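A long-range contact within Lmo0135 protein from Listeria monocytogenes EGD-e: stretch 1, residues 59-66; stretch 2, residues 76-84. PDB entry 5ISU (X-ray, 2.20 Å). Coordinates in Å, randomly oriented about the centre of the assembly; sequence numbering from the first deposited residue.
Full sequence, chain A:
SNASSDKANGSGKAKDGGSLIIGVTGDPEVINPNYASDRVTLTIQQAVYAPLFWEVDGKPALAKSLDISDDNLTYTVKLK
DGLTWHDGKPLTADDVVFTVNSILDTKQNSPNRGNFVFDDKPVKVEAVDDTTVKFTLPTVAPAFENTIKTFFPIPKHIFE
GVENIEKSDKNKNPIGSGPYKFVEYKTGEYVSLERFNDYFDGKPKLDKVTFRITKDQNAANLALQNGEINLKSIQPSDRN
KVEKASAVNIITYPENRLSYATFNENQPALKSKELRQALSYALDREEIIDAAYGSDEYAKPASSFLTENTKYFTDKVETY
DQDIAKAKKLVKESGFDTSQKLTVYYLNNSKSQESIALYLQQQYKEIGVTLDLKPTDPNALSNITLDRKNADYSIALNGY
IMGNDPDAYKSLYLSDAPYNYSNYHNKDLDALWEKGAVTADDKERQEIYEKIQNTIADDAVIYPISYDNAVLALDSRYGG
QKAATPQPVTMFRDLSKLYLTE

Stretch 1 (59-66) KPALAKSL
Stretch 2 76-84: TVKLKDGLT

Residues 59-66 and 76-84 of Lmo0135 run antiparallel and bury 553 Å² between them, held by a short backbone ladder, small apolar contacts and one long lysine. Strand 76-79 is regular, with phi/psi near -110/125 from Thr 76 to Lys 78 and -94/161 at Leu 79. It pairs Leu 66 with Val 77 (CA-CA 4.5 Å), Ser 65 with Lys 78 (CA-CA 5.4 Å) and, after a beta bulge, Ala 63 with Leu 79 (CA-CA 4.1 Å). The extra residue in the bulge is Lys 64, where the chain turns a corner at phi/psi -94/-37. Lys 78 O accepts from two consecutive amides at the bulge: Lys 64 N at 2.7 Å and, weakly, Ser 65 N at 3.3 Å. Lys 78 N returns a bond to Ser 65 O at 3.0 Å, and beyond the bulge Lys 80 N donates to Leu 62 O, also at 3.0 Å. Two CA-H...O contacts add to this: Val 77 CA lies 3.4 Å from Ser 65 O, and Leu 66 CA 3.4 Å from Thr 76 O.

Ala 61, Leu 62, Ala 63, Val 77 and Leu 79 are buried and apolar; Lys 64 and Lys 78 are exposed, their ends leading away. Leu 66 (chi1 t, chi2 p) and Val 77 (chi1 t) share one face of the sheet; these rotamers bring Leu 66 CD1 to 3.7 Å from Val 77 CG2. Val 77 CG1 meets Ala 63 CB at 3.8 Å, so the valine's two branches serve two neighbours. The side chains of Ala 63 and Leu 79 diverge from their close pair, yet Ala 63 CB also lies 4.5 Å from Leu 79 CD2; Leu 79 (m, t) starts away from stretch 1, but its end comes nearer. On the other face, Ser 65 (p) places OG 3.7 Å from Lys 78 CB. Lys 78 (m, m, t, m) folds twice near its base and carries its end away from stretch 1.

Lys 80 has the largest covered area, 78 Å². Its CB points sideways, but an m chi1 followed by three t angles extends the chain: Lys 80 CE passes 3.6 Å from Ala 63 O, and Lys 80 NZ donates to Ala 61 O at 2.8 Å. The extended shaft runs beside these carbonyls while the charged end finds Ala 61 O. Lys 64, all t, begins toward stretch 2, with CB 4.3 Å from Lys 80 CG, then leads outward. Leu 62 and Leu 83 are both m, t, and Leu 62 CD2 lies 4.0 Å from Leu 83 CD1; although CA-to-CB of Leu 62 points away overall, its CB still touches stretch 2. Between Lys 80 and Leu 83, Gly 82 adopts phi/psi 69/20, a positive phi that favours glycine.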

ATOM      1  N   LYS A  59       1.291 -17.469   0.923  1.00 48.91           N
ATOM      2  CA  LYS A  59       0.708 -18.784   1.211  1.00 50.93           C
ATOM      3  C   LYS A  59      -0.620 -19.063   0.496  1.00 47.57           C
ATOM      4  O   LYS A  59      -1.356 -18.139   0.167  1.00 46.39           O
ATOM      5  CB  LYS A  59       0.577 -19.015   2.718  1.00 52.98           C
ATOM      6  CG  LYS A  59       1.933 -19.243   3.367  1.00 60.08           C
ATOM      7  CD  LYS A  59       1.830 -19.664   4.819  1.00 66.50           C
ATOM      8  CE  LYS A  59       3.216 -19.958   5.385  1.00 72.46           C
ATOM      9  NZ  LYS A  59       3.152 -20.263   6.838  1.00 76.21           N
ATOM     10  N   PRO A  60      -0.897 -20.349   0.216  1.00 47.35           N
ATOM     11  CA  PRO A  60      -2.119 -20.758  -0.458  1.00 46.48           C
ATOM     12  C   PRO A  60      -3.371 -20.316   0.262  1.00 45.16           C
ATOM     13  O   PRO A  60      -3.453 -20.485   1.465  1.00 48.33           O
ATOM     14  CB  PRO A  60      -2.038 -22.289  -0.425  1.00 48.06           C
ATOM     15  CG  PRO A  60      -0.584 -22.589  -0.418  1.00 50.45           C
ATOM     16  CD  PRO A  60       0.082 -21.455   0.300  1.00 49.01           C
ATOM     17  N   ALA A  61      -4.324 -19.748  -0.477  1.00 41.39           N
ATOM     18  CA  ALA A  61      -5.618 -19.338   0.071  1.00 40.84           C
ATOM     19  C   ALA A  61      -6.670 -20.146  -0.704  1.00 40.41           C
ATOM     20  O   ALA A  61      -6.811 -21.347  -0.459  1.00 40.81           O
ATOM     21  CB  ALA A  61      -5.805 -17.836  -0.069  1.00 39.64           C
ATOM     22  N   LEU A  62      -7.374 -19.536  -1.666  1.00 38.06           N
ATOM     23  CA  LEU A  62      -8.300 -20.321  -2.484  1.00 37.44           C
ATOM     24  C   LEU A  62      -7.500 -21.331  -3.314  1.00 39.10           C
ATOM     25  O   LEU A  62      -7.995 -22.419  -3.625  1.00 38.52           O
ATOM     26  CB  LEU A  62      -9.114 -19.431  -3.423  1.00 37.43           C
ATOM     27  CG  LEU A  62     -10.104 -18.434  -2.813  1.00 36.12           C
ATOM     28  CD1 LEU A  62     -10.602 -17.465  -3.881  1.00 35.23           C
ATOM     29  CD2 LEU A  62     -11.252 -19.188  -2.156  1.00 37.93           C
ATOM     30  N   ALA A  63      -6.268 -20.951  -3.671  1.00 38.92           N
ATOM     31  CA  ALA A  63      -5.389 -21.800  -4.471  1.00 42.29           C
ATOM     32  C   ALA A  63      -4.636 -22.774  -3.591  1.00 47.53           C
ATOM     33  O   ALA A  63      -4.346 -22.493  -2.426  1.00 49.53           O
ATOM     34  CB  ALA A  63      -4.399 -20.959  -5.263  1.00 41.73           C
ATOM     35  N   LYS A  64      -4.316 -23.918  -4.171  1.00 49.92           N
ATOM     36  CA  LYS A  64      -3.571 -24.959  -3.506  1.00 53.39           C
ATOM     37  C   LYS A  64      -2.081 -24.770  -3.859  1.00 54.50           C
ATOM     38  O   LYS A  64      -1.210 -24.968  -3.004  1.00 57.94           O
ATOM     39  CB  LYS A  64      -4.109 -26.300  -3.993  1.00 57.39           C
ATOM     40  CG  LYS A  64      -3.617 -27.533  -3.269  1.00 63.73           C
ATOM     41  CD  LYS A  64      -4.096 -28.776  -4.018  1.00 69.01           C
ATOM     42  CE  LYS A  64      -3.440 -30.049  -3.504  1.00 73.56           C
ATOM     43  NZ  LYS A  64      -3.614 -31.161  -4.479  1.00 77.40           N
ATOM     44  N   SER A  65      -1.796 -24.359  -5.104  1.00 51.84           N
ATOM     45  CA  SER A  65      -0.415 -24.146  -5.557  1.00 53.80           C
ATOM     46  C   SER A  65      -0.275 -23.372  -6.878  1.00 52.32           C
ATOM     47  O   SER A  65      -1.227 -23.245  -7.661  1.00 50.74           O
ATOM     48  CB  SER A  65       0.282 -25.493  -5.754  1.00 57.14           C
ATOM     49  OG  SER A  65      -0.420 -26.259  -6.716  1.00 60.67           O
ATOM     50  N   LEU A  66       0.938 -22.876  -7.095  1.00 51.56           N
ATOM     51  CA  LEU A  66       1.331 -22.148  -8.291  1.00 53.37           C
ATOM     52  C   LEU A  66       2.552 -22.870  -8.817  1.00 57.71           C
ATOM     53  O   LEU A  66       3.431 -23.245  -8.045  1.00 62.08           O
ATOM     54  CB  LEU A  66       1.734 -20.709  -7.969  1.00 52.04           C
ATOM     55  CG  LEU A  66       2.367 -19.900  -9.126  1.00 53.97           C
ATOM     56  CD1 LEU A  66       1.356 -19.645 -10.234  1.00 52.73           C
ATOM     57  CD2 LEU A  66       2.934 -18.572  -8.653  1.00 54.48           C
ATOM     58  N   THR A  76       0.862 -22.095 -13.887  1.00 48.87           N
ATOM     59  CA  THR A  76      -0.263 -22.975 -13.648  1.00 49.28           C
ATOM     60  C   THR A  76      -0.698 -22.901 -12.193  1.00 47.98           C
ATOM     61  O   THR A  76       0.092 -23.191 -11.283  1.00 48.89           O
ATOM     62  CB  THR A  76       0.124 -24.423 -13.972  1.00 51.82           C
ATOM     63  OG1 THR A  76       0.556 -24.506 -15.330  1.00 53.91           O
ATOM     64  CG2 THR A  76      -1.043 -25.361 -13.772  1.00 52.83           C
ATOM     65  N   VAL A  77      -1.961 -22.532 -11.977  1.00 47.32           N
ATOM     66  CA  VAL A  77      -2.543 -22.433 -10.638  1.00 45.50           C
ATOM     67  C   VAL A  77      -3.586 -23.538 -10.437  1.00 46.77           C
ATOM     68  O   VAL A  77      -4.513 -23.676 -11.241  1.00 47.14           O
ATOM     69  CB  VAL A  77      -3.267 -21.072 -10.428  1.00 43.74           C
ATOM     70  CG1 VAL A  77      -3.879 -20.991  -9.032  1.00 42.51           C
ATOM     71  CG2 VAL A  77      -2.315 -19.909 -10.654  1.00 43.49           C
ATOM     72  N   LYS A  78      -3.423 -24.310  -9.366  1.00 47.77           N
ATOM     73  CA  LYS A  78      -4.368 -25.360  -8.987  1.00 49.46           C
ATOM     74  C   LYS A  78      -5.198 -24.815  -7.820  1.00 47.52           C
ATOM     75  O   LYS A  78      -4.637 -24.322  -6.850  1.00 45.66           O
ATOM     76  CB  LYS A  78      -3.633 -26.614  -8.508  1.00 53.74           C
ATOM     77  CG  LYS A  78      -2.993 -27.511  -9.570  1.00 59.96           C
ATOM     78  CD  LYS A  78      -4.030 -28.269 -10.389  1.00 63.75           C
ATOM     79  CE  LYS A  78      -3.437 -29.498 -11.079  1.00 70.80           C
ATOM     80  NZ  LYS A  78      -2.272 -29.226 -11.970  1.00 72.04           N
ATOM     81  N   LEU A  79      -6.524 -24.932  -7.907  1.00 49.76           N
ATOM     82  CA  LEU A  79      -7.443 -24.467  -6.851  1.00 48.69           C
ATOM     83  C   LEU A  79      -7.805 -25.579  -5.889  1.00 48.08           C
ATOM     84  O   LEU A  79      -7.674 -26.743  -6.203  1.00 49.57           O
ATOM     85  CB  LEU A  79      -8.761 -23.952  -7.463  1.00 48.25           C
ATOM     86  CG  LEU A  79      -8.739 -22.745  -8.409  1.00 48.64           C
ATOM     87  CD1 LEU A  79     -10.143 -22.353  -8.842  1.00 46.60           C
ATOM     88  CD2 LEU A  79      -8.070 -21.566  -7.729  1.00 47.89           C
ATOM     89  N   LYS A  80      -8.295 -25.204  -4.719  1.00 49.61           N
ATOM     90  CA  LYS A  80      -8.792 -26.188  -3.765  1.00 52.00           C
ATOM     91  C   LYS A  80     -10.124 -26.755  -4.308  1.00 53.90           C
ATOM     92  O   LYS A  80     -10.786 -26.111  -5.126  1.00 53.01           O
ATOM     93  CB  LYS A  80      -8.942 -25.569  -2.365  1.00 51.44           C
ATOM     94  CG  LYS A  80      -7.585 -25.247  -1.745  1.00 52.63           C
ATOM     95  CD  LYS A  80      -7.640 -24.582  -0.368  1.00 54.69           C
ATOM     96  CE  LYS A  80      -6.207 -24.339   0.105  1.00 55.39           C
ATOM     97  NZ  LYS A  80      -6.106 -23.476   1.299  1.00 57.86           N
ATOM     98  N   ASP A  81     -10.472 -27.968  -3.891  1.00 56.40           N
ATOM     99  CA  ASP A  81     -11.693 -28.631  -4.331  1.00 59.92           C
ATOM    100  C   ASP A  81     -12.844 -28.207  -3.452  1.00 56.14           C
ATOM    101  O   ASP A  81     -12.643 -27.891  -2.285  1.00 54.12           O
ATOM    102  CB  ASP A  81     -11.559 -30.164  -4.210  1.00 67.68           C
ATOM    103  CG  ASP A  81     -10.516 -30.760  -5.163  1.00 74.46           C
ATOM    104  OD1 ASP A  81     -10.570 -30.479  -6.381  1.00 80.74           O
ATOM    105  OD2 ASP A  81      -9.681 -31.572  -4.703  1.00 77.81           O
ATOM    106  N   GLY A  82     -14.052 -28.220  -4.008  1.00 53.56           N
ATOM    107  CA  GLY A  82     -15.264 -27.917  -3.243  1.00 52.88           C
ATOM    108  C   GLY A  82     -15.470 -26.494  -2.756  1.00 49.28           C
ATOM    109  O   GLY A  82     -16.235 -26.269  -1.836  1.00 50.63           O
ATOM    110  N   LEU A  83     -14.789 -25.530  -3.360  1.00 46.29           N
ATOM    111  CA  LEU A  83     -14.986 -24.131  -2.988  1.00 43.54           C
ATOM    112  C   LEU A  83     -16.339 -23.636  -3.476  1.00 43.66           C
ATOM    113  O   LEU A  83     -16.812 -24.060  -4.523  1.00 45.18           O
ATOM    114  CB  LEU A  83     -13.924 -23.259  -3.637  1.00 41.94           C
ATOM    115  CG  LEU A  83     -12.483 -23.532  -3.240  1.00 42.02           C
ATOM    116  CD1 LEU A  83     -11.566 -22.672  -4.095  1.00 40.82           C
ATOM    117  CD2 LEU A  83     -12.283 -23.256  -1.744  1.00 41.17           C
ATOM    118  N   THR A  84     -16.945 -22.726  -2.730  1.00 42.99           N
ATOM    119  CA  THR A  84     -18.200 -22.123  -3.126  1.00 44.69           C
ATOM    120  C   THR A  84     -18.212 -20.640  -2.815  1.00 42.09           C
ATOM    121  O   THR A  84     -17.427 -20.146  -1.999  1.00 40.58           O
ATOM    122  CB  THR A  84     -19.407 -22.753  -2.417  1.00 48.25           C
ATOM    123  OG1 THR A  84     -19.271 -22.595  -0.996  1.00 50.69           O
ATOM    124  CG2 THR A  84     -19.545 -24.240  -2.770  1.00 50.95           C
TER